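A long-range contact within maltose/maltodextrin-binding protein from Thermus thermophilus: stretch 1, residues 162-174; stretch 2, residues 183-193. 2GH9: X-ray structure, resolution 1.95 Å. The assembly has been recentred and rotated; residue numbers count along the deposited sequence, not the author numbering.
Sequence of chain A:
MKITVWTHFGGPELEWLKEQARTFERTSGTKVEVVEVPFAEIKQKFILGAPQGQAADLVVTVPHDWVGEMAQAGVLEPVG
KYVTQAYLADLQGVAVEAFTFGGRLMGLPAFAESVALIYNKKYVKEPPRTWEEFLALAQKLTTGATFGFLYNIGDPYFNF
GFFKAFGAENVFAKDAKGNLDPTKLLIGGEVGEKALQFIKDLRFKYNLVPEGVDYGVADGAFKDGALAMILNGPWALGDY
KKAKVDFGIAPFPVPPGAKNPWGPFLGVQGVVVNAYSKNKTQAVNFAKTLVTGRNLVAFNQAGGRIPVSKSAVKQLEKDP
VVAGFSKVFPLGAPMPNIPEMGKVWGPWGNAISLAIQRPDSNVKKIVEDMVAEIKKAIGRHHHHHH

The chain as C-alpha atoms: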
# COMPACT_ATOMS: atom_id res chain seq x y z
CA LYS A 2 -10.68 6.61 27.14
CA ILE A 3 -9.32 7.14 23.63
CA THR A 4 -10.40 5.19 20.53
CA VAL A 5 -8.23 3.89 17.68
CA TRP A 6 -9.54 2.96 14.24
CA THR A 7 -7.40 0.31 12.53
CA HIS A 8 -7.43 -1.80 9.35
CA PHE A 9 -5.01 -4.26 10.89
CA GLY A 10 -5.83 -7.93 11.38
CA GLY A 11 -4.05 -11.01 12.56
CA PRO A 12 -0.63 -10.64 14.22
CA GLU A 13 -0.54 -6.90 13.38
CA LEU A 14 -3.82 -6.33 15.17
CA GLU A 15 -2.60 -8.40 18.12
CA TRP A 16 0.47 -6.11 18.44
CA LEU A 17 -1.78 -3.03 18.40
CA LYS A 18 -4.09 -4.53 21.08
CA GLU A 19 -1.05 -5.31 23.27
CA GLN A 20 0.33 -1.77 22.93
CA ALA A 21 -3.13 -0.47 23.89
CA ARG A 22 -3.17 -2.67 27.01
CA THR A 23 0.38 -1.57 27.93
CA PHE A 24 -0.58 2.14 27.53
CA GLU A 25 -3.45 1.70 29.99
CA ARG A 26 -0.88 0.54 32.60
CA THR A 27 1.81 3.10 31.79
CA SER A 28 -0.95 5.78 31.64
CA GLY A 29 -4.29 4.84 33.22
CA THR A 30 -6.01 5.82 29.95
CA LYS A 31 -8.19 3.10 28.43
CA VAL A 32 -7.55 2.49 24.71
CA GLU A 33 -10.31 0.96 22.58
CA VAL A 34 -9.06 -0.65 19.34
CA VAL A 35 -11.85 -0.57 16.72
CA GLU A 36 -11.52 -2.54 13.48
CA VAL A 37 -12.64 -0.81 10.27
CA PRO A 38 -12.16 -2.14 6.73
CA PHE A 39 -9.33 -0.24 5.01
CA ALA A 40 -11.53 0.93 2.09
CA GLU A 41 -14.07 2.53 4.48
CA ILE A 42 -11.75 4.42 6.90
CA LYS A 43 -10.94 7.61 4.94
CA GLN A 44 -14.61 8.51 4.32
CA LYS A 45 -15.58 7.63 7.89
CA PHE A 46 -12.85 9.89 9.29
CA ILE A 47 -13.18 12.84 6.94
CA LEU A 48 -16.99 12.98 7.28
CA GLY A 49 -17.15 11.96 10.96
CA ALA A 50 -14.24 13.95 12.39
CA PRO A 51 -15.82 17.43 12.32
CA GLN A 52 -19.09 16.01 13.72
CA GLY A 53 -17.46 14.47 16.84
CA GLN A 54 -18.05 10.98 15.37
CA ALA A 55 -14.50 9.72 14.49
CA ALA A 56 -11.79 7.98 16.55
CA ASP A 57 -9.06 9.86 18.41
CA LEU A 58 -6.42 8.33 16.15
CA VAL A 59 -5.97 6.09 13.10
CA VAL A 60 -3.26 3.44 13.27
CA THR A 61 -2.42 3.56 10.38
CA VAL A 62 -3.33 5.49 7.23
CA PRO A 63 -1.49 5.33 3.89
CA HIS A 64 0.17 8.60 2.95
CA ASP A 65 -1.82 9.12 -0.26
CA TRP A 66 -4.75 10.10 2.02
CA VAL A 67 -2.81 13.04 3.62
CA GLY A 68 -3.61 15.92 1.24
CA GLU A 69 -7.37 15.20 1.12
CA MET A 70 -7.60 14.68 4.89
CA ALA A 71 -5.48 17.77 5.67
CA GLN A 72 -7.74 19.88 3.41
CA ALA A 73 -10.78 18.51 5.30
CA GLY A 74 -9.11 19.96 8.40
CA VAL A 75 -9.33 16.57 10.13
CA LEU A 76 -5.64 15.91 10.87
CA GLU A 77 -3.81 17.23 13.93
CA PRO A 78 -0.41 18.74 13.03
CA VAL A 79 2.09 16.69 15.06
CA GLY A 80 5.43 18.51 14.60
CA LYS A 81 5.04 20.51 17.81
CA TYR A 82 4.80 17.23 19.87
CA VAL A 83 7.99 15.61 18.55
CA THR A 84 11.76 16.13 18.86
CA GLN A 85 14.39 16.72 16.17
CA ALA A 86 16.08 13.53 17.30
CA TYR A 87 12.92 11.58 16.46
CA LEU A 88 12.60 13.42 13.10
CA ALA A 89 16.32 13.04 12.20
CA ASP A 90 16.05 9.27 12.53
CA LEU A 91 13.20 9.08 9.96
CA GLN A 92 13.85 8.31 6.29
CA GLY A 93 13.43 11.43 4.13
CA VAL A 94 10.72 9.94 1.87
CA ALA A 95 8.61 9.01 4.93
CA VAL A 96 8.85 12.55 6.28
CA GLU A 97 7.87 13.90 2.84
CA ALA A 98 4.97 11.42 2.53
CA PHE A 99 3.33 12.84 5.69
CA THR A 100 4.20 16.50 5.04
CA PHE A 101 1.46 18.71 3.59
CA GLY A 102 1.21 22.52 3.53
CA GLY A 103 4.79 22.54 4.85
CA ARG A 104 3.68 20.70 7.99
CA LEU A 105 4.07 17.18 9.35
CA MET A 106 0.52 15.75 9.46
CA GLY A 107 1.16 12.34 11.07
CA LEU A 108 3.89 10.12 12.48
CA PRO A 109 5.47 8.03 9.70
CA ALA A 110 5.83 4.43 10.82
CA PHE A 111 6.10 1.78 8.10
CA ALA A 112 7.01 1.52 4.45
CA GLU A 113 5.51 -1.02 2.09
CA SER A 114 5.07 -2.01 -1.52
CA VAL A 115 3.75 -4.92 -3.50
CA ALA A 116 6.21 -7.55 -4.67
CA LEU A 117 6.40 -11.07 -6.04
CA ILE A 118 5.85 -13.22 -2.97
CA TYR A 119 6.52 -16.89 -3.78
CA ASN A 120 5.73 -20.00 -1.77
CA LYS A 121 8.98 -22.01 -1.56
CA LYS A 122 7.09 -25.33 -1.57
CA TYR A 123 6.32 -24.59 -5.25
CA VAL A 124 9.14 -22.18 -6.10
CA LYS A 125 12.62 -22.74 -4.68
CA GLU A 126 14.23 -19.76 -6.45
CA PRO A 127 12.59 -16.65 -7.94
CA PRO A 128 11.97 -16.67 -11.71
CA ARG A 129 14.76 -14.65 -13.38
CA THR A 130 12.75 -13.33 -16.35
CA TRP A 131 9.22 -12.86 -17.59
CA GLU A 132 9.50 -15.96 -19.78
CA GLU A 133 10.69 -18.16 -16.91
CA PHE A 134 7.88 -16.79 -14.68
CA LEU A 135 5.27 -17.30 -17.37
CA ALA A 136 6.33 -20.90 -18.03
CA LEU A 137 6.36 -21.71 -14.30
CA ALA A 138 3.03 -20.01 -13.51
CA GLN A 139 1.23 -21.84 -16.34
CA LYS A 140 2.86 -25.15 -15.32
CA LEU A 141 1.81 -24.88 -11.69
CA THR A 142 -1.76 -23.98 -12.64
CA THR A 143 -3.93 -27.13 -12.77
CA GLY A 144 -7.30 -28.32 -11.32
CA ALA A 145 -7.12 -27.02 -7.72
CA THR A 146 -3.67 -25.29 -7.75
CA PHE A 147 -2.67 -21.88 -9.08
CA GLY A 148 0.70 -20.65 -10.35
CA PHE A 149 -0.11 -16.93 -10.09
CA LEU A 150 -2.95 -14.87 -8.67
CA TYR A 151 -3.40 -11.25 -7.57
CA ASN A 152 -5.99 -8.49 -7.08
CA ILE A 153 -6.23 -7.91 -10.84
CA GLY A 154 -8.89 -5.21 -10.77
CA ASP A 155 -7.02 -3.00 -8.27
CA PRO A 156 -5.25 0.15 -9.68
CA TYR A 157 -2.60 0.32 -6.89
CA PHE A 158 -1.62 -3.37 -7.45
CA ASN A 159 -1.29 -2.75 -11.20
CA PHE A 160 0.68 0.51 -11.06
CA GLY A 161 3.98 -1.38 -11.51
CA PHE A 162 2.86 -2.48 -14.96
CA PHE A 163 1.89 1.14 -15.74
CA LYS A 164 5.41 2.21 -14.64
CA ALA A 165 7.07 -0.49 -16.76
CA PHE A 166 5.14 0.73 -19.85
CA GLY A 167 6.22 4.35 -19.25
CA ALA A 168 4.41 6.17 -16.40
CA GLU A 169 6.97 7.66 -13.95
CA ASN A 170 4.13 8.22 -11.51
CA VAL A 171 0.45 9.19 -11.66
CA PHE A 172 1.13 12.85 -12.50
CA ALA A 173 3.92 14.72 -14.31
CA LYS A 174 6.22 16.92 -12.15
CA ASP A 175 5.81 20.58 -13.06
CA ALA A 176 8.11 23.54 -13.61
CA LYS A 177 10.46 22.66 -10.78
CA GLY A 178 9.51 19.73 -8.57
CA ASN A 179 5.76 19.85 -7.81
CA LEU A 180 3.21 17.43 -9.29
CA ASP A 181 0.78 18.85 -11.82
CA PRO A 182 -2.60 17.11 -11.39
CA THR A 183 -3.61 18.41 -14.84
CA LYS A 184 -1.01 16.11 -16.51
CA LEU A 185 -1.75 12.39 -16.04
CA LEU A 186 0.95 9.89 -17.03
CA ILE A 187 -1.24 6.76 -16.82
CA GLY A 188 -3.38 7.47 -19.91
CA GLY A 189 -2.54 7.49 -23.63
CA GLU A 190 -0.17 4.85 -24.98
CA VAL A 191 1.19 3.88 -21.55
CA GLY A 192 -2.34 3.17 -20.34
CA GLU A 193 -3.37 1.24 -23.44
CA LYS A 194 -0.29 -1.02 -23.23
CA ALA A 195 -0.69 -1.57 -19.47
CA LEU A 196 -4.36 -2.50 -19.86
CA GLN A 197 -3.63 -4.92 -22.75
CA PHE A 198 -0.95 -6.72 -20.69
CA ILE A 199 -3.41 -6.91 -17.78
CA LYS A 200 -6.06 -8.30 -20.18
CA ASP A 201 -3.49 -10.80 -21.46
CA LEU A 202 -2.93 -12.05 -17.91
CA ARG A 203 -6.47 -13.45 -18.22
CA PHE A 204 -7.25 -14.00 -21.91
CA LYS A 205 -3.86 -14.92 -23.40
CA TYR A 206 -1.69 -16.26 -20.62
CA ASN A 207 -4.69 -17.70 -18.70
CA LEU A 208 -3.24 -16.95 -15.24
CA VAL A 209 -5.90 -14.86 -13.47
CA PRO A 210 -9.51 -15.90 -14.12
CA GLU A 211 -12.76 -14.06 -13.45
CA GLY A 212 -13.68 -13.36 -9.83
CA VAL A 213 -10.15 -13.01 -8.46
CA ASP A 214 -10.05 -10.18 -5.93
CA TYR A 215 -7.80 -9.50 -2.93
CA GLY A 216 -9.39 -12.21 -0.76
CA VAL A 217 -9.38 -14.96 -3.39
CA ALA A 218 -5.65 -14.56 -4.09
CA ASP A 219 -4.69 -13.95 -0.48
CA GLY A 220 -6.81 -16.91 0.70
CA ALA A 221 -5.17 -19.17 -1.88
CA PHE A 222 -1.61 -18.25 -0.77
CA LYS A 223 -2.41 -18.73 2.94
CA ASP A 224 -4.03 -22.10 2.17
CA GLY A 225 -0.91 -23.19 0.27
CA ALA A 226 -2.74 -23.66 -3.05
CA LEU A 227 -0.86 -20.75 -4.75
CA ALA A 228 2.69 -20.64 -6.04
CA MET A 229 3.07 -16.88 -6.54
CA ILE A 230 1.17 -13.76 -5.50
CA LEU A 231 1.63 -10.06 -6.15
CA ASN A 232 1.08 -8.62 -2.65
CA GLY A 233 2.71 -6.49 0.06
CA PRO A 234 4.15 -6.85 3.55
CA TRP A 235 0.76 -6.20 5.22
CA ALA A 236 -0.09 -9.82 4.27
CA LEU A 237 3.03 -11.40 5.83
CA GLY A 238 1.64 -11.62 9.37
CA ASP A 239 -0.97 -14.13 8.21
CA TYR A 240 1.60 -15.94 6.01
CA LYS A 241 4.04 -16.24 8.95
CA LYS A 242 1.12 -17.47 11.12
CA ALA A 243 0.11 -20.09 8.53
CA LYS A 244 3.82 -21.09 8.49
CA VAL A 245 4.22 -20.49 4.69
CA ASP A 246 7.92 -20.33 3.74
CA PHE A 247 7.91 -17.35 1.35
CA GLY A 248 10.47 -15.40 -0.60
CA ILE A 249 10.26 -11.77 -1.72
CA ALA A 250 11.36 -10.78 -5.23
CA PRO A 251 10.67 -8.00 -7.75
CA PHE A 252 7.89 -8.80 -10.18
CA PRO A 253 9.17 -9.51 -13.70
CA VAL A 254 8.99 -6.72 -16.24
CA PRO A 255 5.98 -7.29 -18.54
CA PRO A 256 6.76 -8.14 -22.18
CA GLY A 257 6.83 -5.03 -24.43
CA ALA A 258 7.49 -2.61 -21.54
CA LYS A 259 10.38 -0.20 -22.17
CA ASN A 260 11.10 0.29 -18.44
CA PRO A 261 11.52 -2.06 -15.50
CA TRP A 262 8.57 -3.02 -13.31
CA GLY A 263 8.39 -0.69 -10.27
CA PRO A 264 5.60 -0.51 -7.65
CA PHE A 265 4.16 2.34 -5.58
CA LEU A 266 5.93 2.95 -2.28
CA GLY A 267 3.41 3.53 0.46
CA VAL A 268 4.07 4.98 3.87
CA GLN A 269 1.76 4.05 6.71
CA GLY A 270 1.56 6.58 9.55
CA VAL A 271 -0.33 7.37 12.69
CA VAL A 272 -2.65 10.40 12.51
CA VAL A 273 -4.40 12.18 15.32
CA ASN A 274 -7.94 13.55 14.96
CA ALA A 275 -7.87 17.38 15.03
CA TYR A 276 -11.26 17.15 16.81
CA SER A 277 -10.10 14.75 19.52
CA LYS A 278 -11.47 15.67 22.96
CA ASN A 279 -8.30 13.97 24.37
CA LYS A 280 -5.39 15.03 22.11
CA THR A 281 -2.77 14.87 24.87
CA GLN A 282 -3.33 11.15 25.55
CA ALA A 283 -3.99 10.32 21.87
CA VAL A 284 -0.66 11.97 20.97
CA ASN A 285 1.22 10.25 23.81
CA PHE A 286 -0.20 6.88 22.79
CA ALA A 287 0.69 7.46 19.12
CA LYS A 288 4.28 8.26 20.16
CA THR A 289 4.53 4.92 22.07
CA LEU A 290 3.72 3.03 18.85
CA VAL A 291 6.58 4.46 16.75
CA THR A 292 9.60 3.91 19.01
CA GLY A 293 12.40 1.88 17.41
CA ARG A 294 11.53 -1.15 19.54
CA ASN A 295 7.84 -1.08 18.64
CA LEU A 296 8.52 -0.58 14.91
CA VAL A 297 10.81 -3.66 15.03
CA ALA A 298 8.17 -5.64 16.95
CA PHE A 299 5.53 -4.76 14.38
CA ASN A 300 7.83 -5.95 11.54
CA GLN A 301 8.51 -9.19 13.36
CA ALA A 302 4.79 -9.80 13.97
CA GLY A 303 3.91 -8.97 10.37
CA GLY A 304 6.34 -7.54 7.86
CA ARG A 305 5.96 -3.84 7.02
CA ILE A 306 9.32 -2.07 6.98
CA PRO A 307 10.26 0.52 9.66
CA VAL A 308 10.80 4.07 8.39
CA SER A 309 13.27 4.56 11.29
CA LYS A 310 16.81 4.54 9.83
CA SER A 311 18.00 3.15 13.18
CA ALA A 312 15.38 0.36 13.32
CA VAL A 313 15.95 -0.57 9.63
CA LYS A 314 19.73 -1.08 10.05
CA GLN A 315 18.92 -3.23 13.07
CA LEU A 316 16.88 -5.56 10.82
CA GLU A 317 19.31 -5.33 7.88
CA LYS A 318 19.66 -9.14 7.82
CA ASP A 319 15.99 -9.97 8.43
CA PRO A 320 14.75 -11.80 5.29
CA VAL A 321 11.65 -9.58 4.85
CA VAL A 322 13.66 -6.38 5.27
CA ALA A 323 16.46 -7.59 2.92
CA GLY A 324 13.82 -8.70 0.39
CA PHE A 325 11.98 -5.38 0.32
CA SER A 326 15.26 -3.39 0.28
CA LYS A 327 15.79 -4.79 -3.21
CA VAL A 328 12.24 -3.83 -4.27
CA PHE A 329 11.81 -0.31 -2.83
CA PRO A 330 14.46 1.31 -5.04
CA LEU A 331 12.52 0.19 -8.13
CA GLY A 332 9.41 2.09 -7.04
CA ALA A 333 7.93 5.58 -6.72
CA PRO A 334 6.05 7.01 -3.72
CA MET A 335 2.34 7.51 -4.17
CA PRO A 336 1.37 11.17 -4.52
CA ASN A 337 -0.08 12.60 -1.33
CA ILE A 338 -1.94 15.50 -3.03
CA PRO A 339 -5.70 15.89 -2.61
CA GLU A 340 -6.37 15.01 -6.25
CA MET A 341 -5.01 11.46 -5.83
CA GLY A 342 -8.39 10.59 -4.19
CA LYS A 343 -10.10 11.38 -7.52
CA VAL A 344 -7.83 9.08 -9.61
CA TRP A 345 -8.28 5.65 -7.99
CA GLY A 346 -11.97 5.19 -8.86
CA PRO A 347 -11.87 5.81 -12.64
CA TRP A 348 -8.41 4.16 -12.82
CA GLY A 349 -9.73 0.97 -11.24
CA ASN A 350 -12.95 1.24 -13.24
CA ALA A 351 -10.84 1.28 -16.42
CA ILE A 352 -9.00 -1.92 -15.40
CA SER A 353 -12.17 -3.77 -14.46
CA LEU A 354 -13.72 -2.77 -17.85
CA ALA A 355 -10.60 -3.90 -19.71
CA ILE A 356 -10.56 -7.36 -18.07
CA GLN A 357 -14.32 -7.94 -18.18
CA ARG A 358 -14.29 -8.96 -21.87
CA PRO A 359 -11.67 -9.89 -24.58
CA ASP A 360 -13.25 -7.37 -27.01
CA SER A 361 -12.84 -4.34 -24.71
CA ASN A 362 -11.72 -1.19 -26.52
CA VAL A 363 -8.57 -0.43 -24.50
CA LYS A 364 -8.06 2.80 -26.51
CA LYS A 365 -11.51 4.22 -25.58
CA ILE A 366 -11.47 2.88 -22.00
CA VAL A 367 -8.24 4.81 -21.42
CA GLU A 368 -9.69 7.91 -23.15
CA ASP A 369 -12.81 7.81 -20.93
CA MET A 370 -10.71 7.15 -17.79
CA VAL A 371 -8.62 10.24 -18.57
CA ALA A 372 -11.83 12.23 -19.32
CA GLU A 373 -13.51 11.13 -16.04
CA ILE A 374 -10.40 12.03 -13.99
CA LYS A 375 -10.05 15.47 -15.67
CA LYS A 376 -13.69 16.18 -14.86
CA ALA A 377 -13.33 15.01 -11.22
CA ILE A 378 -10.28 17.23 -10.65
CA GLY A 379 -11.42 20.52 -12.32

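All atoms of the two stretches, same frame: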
# COMPACT_ATOMS: atom_id res chain seq x y z
N PHE A 162 2.98 -2.25 -13.52
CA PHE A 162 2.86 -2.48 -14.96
C PHE A 162 2.71 -1.14 -15.72
O PHE A 162 3.28 -0.96 -16.79
CB PHE A 162 1.67 -3.40 -15.26
CG PHE A 162 1.69 -4.68 -14.50
CD1 PHE A 162 2.87 -5.39 -14.33
CD2 PHE A 162 0.51 -5.20 -13.96
CE1 PHE A 162 2.90 -6.58 -13.61
CE2 PHE A 162 0.53 -6.38 -13.25
CZ PHE A 162 1.73 -7.08 -13.07
N PHE A 163 1.99 -0.19 -15.14
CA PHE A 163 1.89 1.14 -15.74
C PHE A 163 3.26 1.85 -15.79
O PHE A 163 3.60 2.47 -16.80
CB PHE A 163 0.81 2.00 -15.04
CG PHE A 163 -0.61 1.70 -15.49
CD1 PHE A 163 -1.30 2.60 -16.31
CD2 PHE A 163 -1.26 0.56 -15.07
CE1 PHE A 163 -2.62 2.35 -16.70
CE2 PHE A 163 -2.58 0.29 -15.46
CZ PHE A 163 -3.26 1.21 -16.28
N LYS A 164 4.03 1.72 -14.71
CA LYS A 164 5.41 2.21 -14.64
C LYS A 164 6.33 1.54 -15.67
O LYS A 164 7.04 2.24 -16.42
CB LYS A 164 5.95 2.05 -13.21
CG LYS A 164 7.35 2.66 -13.00
CD LYS A 164 7.64 2.91 -11.53
CE LYS A 164 8.93 3.68 -11.35
NZ LYS A 164 8.83 5.01 -11.94
N ALA A 165 6.31 0.22 -15.74
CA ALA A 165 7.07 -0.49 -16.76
C ALA A 165 6.80 0.08 -18.18
O ALA A 165 7.72 0.36 -18.94
CB ALA A 165 6.77 -1.99 -16.71
N PHE A 166 5.52 0.27 -18.51
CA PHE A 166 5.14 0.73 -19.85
C PHE A 166 5.32 2.24 -20.09
O PHE A 166 5.17 2.69 -21.23
CB PHE A 166 3.71 0.30 -20.19
CG PHE A 166 3.58 -1.15 -20.52
CD1 PHE A 166 4.08 -1.65 -21.73
CD2 PHE A 166 2.96 -2.02 -19.66
CE1 PHE A 166 3.96 -2.98 -22.05
CE2 PHE A 166 2.83 -3.36 -19.98
CZ PHE A 166 3.35 -3.84 -21.19
N GLY A 167 5.66 3.00 -19.05
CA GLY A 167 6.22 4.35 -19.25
C GLY A 167 5.75 5.47 -18.34
O GLY A 167 6.12 6.61 -18.56
N ALA A 168 4.90 5.16 -17.36
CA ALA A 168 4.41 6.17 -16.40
C ALA A 168 5.39 6.28 -15.23
O ALA A 168 5.54 5.33 -14.48
CB ALA A 168 3.00 5.79 -15.88
N GLU A 169 6.06 7.42 -15.09
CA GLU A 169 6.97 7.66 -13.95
C GLU A 169 6.19 7.59 -12.62
O GLU A 169 6.59 6.95 -11.66
CB GLU A 169 7.65 9.02 -14.10
CG GLU A 169 8.54 9.46 -12.93
CD GLU A 169 9.58 8.42 -12.52
OE1 GLU A 169 10.14 7.71 -13.38
OE2 GLU A 169 9.86 8.34 -11.30
N ASN A 170 5.05 8.27 -12.61
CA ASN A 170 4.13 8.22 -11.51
C ASN A 170 2.76 8.52 -12.09
O ASN A 170 2.57 8.35 -13.31
CB ASN A 170 4.57 9.21 -10.41
CG ASN A 170 4.05 8.82 -9.02
OD1 ASN A 170 2.89 8.45 -8.88
ND2 ASN A 170 4.91 8.92 -8.01
N VAL A 171 1.80 8.90 -11.24
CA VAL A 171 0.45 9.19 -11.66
C VAL A 171 0.42 10.50 -12.45
O VAL A 171 -0.24 10.59 -13.49
CB VAL A 171 -0.52 9.28 -10.46
CG1 VAL A 171 -1.91 9.75 -10.91
CG2 VAL A 171 -0.64 7.92 -9.77
N PHE A 172 1.13 11.50 -11.95
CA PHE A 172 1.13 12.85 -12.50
C PHE A 172 2.54 13.28 -12.88
O PHE A 172 3.50 12.92 -12.21
CB PHE A 172 0.63 13.84 -11.46
CG PHE A 172 -0.74 13.56 -10.92
CD1 PHE A 172 -1.87 13.73 -11.71
CD2 PHE A 172 -0.92 13.21 -9.59
CE1 PHE A 172 -3.15 13.51 -11.18
CE2 PHE A 172 -2.17 13.00 -9.07
CZ PHE A 172 -3.29 13.14 -9.86
N ALA A 173 2.65 14.09 -13.94
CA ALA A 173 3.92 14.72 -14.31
C ALA A 173 4.34 15.75 -13.25
O ALA A 173 3.50 16.37 -12.61
CB ALA A 173 3.77 15.40 -15.68
N LYS A 174 5.65 15.87 -13.02
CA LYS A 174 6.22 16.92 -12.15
C LYS A 174 6.35 18.21 -12.95
O LYS A 174 6.78 18.19 -14.10
CB LYS A 174 7.61 16.54 -11.63
CG LYS A 174 7.64 15.51 -10.53
CD LYS A 174 9.07 15.34 -10.01
CE LYS A 174 9.20 14.11 -9.12
NZ LYS A 174 10.64 13.79 -8.80
N THR A 183 -3.01 18.24 -13.51
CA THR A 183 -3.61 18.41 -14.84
C THR A 183 -2.96 17.50 -15.90
O THR A 183 -3.53 17.31 -16.98
CB THR A 183 -3.54 19.88 -15.32
OG1 THR A 183 -2.19 20.20 -15.71
CG2 THR A 183 -4.03 20.84 -14.23
N LYS A 184 -1.78 16.96 -15.58
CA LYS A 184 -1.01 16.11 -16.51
C LYS A 184 -0.86 14.65 -16.04
O LYS A 184 0.14 14.29 -15.41
CB LYS A 184 0.37 16.73 -16.73
CG LYS A 184 0.36 18.05 -17.53
CD LYS A 184 1.73 18.75 -17.41
CE LYS A 184 1.71 20.17 -17.96
NZ LYS A 184 2.74 21.03 -17.29
N LEU A 185 -1.85 13.82 -16.35
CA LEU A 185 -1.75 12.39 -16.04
C LEU A 185 -0.63 11.77 -16.86
O LEU A 185 -0.31 12.25 -17.94
CB LEU A 185 -3.03 11.64 -16.38
CG LEU A 185 -4.25 11.69 -15.46
CD1 LEU A 185 -5.33 10.81 -16.07
CD2 LEU A 185 -3.94 11.23 -14.05
N LEU A 186 -0.03 10.70 -16.31
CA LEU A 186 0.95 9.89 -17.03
C LEU A 186 0.48 8.45 -17.25
O LEU A 186 1.18 7.67 -17.89
CB LEU A 186 2.29 9.90 -16.28
CG LEU A 186 3.03 11.23 -16.34
CD1 LEU A 186 4.29 11.20 -15.51
CD2 LEU A 186 3.34 11.60 -17.80
N ILE A 187 -0.72 8.13 -16.76
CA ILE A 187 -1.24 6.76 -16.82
C ILE A 187 -2.28 6.54 -17.93
O ILE A 187 -2.86 5.47 -18.02
CB ILE A 187 -1.78 6.31 -15.43
CG1 ILE A 187 -2.88 7.24 -14.92
CG2 ILE A 187 -0.60 6.22 -14.42
CD1 ILE A 187 -3.85 6.58 -13.91
N GLY A 188 -2.51 7.57 -18.74
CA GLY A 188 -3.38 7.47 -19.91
C GLY A 188 -2.55 7.34 -21.18
O GLY A 188 -1.34 7.04 -21.13
N GLY A 189 -3.21 7.55 -22.32
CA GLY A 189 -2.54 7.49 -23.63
C GLY A 189 -1.97 6.13 -23.93
O GLY A 189 -2.57 5.12 -23.58
N GLU A 190 -0.79 6.10 -24.56
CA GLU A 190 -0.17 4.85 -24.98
C GLU A 190 0.24 3.97 -23.81
O GLU A 190 0.10 2.75 -23.89
CB GLU A 190 1.07 5.10 -25.85
CG GLU A 190 0.74 5.46 -27.30
CD GLU A 190 -0.18 4.45 -27.95
OE1 GLU A 190 0.06 3.22 -27.77
OE2 GLU A 190 -1.15 4.88 -28.62
N VAL A 191 0.74 4.60 -22.75
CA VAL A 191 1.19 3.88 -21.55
C VAL A 191 0.01 3.08 -21.01
O VAL A 191 0.15 1.89 -20.74
CB VAL A 191 1.69 4.83 -20.43
CG1 VAL A 191 1.91 4.05 -19.10
CG2 VAL A 191 2.95 5.52 -20.86
N GLY A 192 -1.13 3.75 -20.88
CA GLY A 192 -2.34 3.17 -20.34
C GLY A 192 -2.90 2.05 -21.19
O GLY A 192 -3.31 1.01 -20.68
N GLU A 193 -2.91 2.26 -22.50
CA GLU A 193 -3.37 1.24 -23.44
C GLU A 193 -2.51 -0.03 -23.36
O GLU A 193 -3.03 -1.14 -23.31
CB GLU A 193 -3.36 1.80 -24.87
CG GLU A 193 -4.37 2.92 -25.09
CD GLU A 193 -4.18 3.64 -26.45
OE1 GLU A 193 -3.75 2.98 -27.42
OE2 GLU A 193 -4.46 4.86 -26.54

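Stretch 1 enters the contact as the last turn of a helix and leaves it as a strand, and stretch 2 follows it in the opposite sense, from a short bridge near Leu185 to a helix containing Val191. The two helices run at 131° to each other, and their axes approach to 8.8 Å.

Phe162, the first residue, does not reach stretch 2, so the contact begins with Phe163. Its CA-to-CB bond points sideways, but the ring extends to stretch 2, where the carbonyl of Ile187 lies at the ring edge, near its plane, with Phe163 CE1 3.4 Å from Ile187 O. That carbonyl oxygen is buried without a hydrogen-bonding partner in the model. The same ring packs on the Ile187 side chain (Phe163 CD1 to Ile187 CB, 3.8 Å) and approaches the backbone of Gly192, with Phe163 CE1 3.7 Å from Gly192 CA.

Lys164 points away and serves its own stretch instead: its NZ donates a hydrogen bond to Glu169 O (3.0 Å) and forms a salt bridge with Glu169 OE1 (3.3 Å), tying the helix to the loop that follows. Phe166 directs its CB toward Val191, whose CG1 lies 4.3 Å from Phe166 CB, while the ring leads away.

Gly167 ends the helix in a Schellman motif. Its phi of 138° would jam a CB against the preceding carbonyl oxygen, and an ideal CB would also lie only 3.1 Å from Val191 CG2. The turn is held by the hydrogen bond from Ala168 N to Phe163 O (3.0 Å), beside which Val191 packs closely, its CG1 3.3 Å from Phe163 O.

Ala168 points toward stretch 2 and meets three of its side chains: Ala168 CB is 3.8 Å from Val191 CG1, 3.9 Å from Ile187 CG2 and 4.2 Å from Leu186 CB. The methyl thus joins the helical part of the contact to the segment before it.

At Asn170 the side chain turns away, and its OD1 accepts a hydrogen bond from Val171 N (2.6 Å). Asn170 O lies against Leu186 CB at 3.4 Å and has no polar partner in the model.

From Val171 onward the backbone takes over. Leu186 N donates to Val171 O (2.8 Å), and Ala173 N donates to Lys184 O (2.9 Å, with a nearly straight N-H...O angle of 169°). These two bonds flank Phe172 and Leu185, which form an antiparallel, non-hydrogen-bonded pair with CA atoms 4.6 Å apart. CA-H...O contacts supplement them, from Leu185 CA to Val171 O (3.5 Å) and from Phe172 CA to Lys184 O (3.4 Å). Although the paired side chains diverge at their bases, their ends meet, with Phe172 CE1 3.7 Å from Leu185 CD2; Val171 CG1 approaches the same methyl, Leu185 CD2, at 4.0 Å.

Ala173 points toward stretch 2, its CB 3.8 Å from Lys184 CB and 4.2 Å from Leu186 CD1. Lys174 points away, and the contact ends.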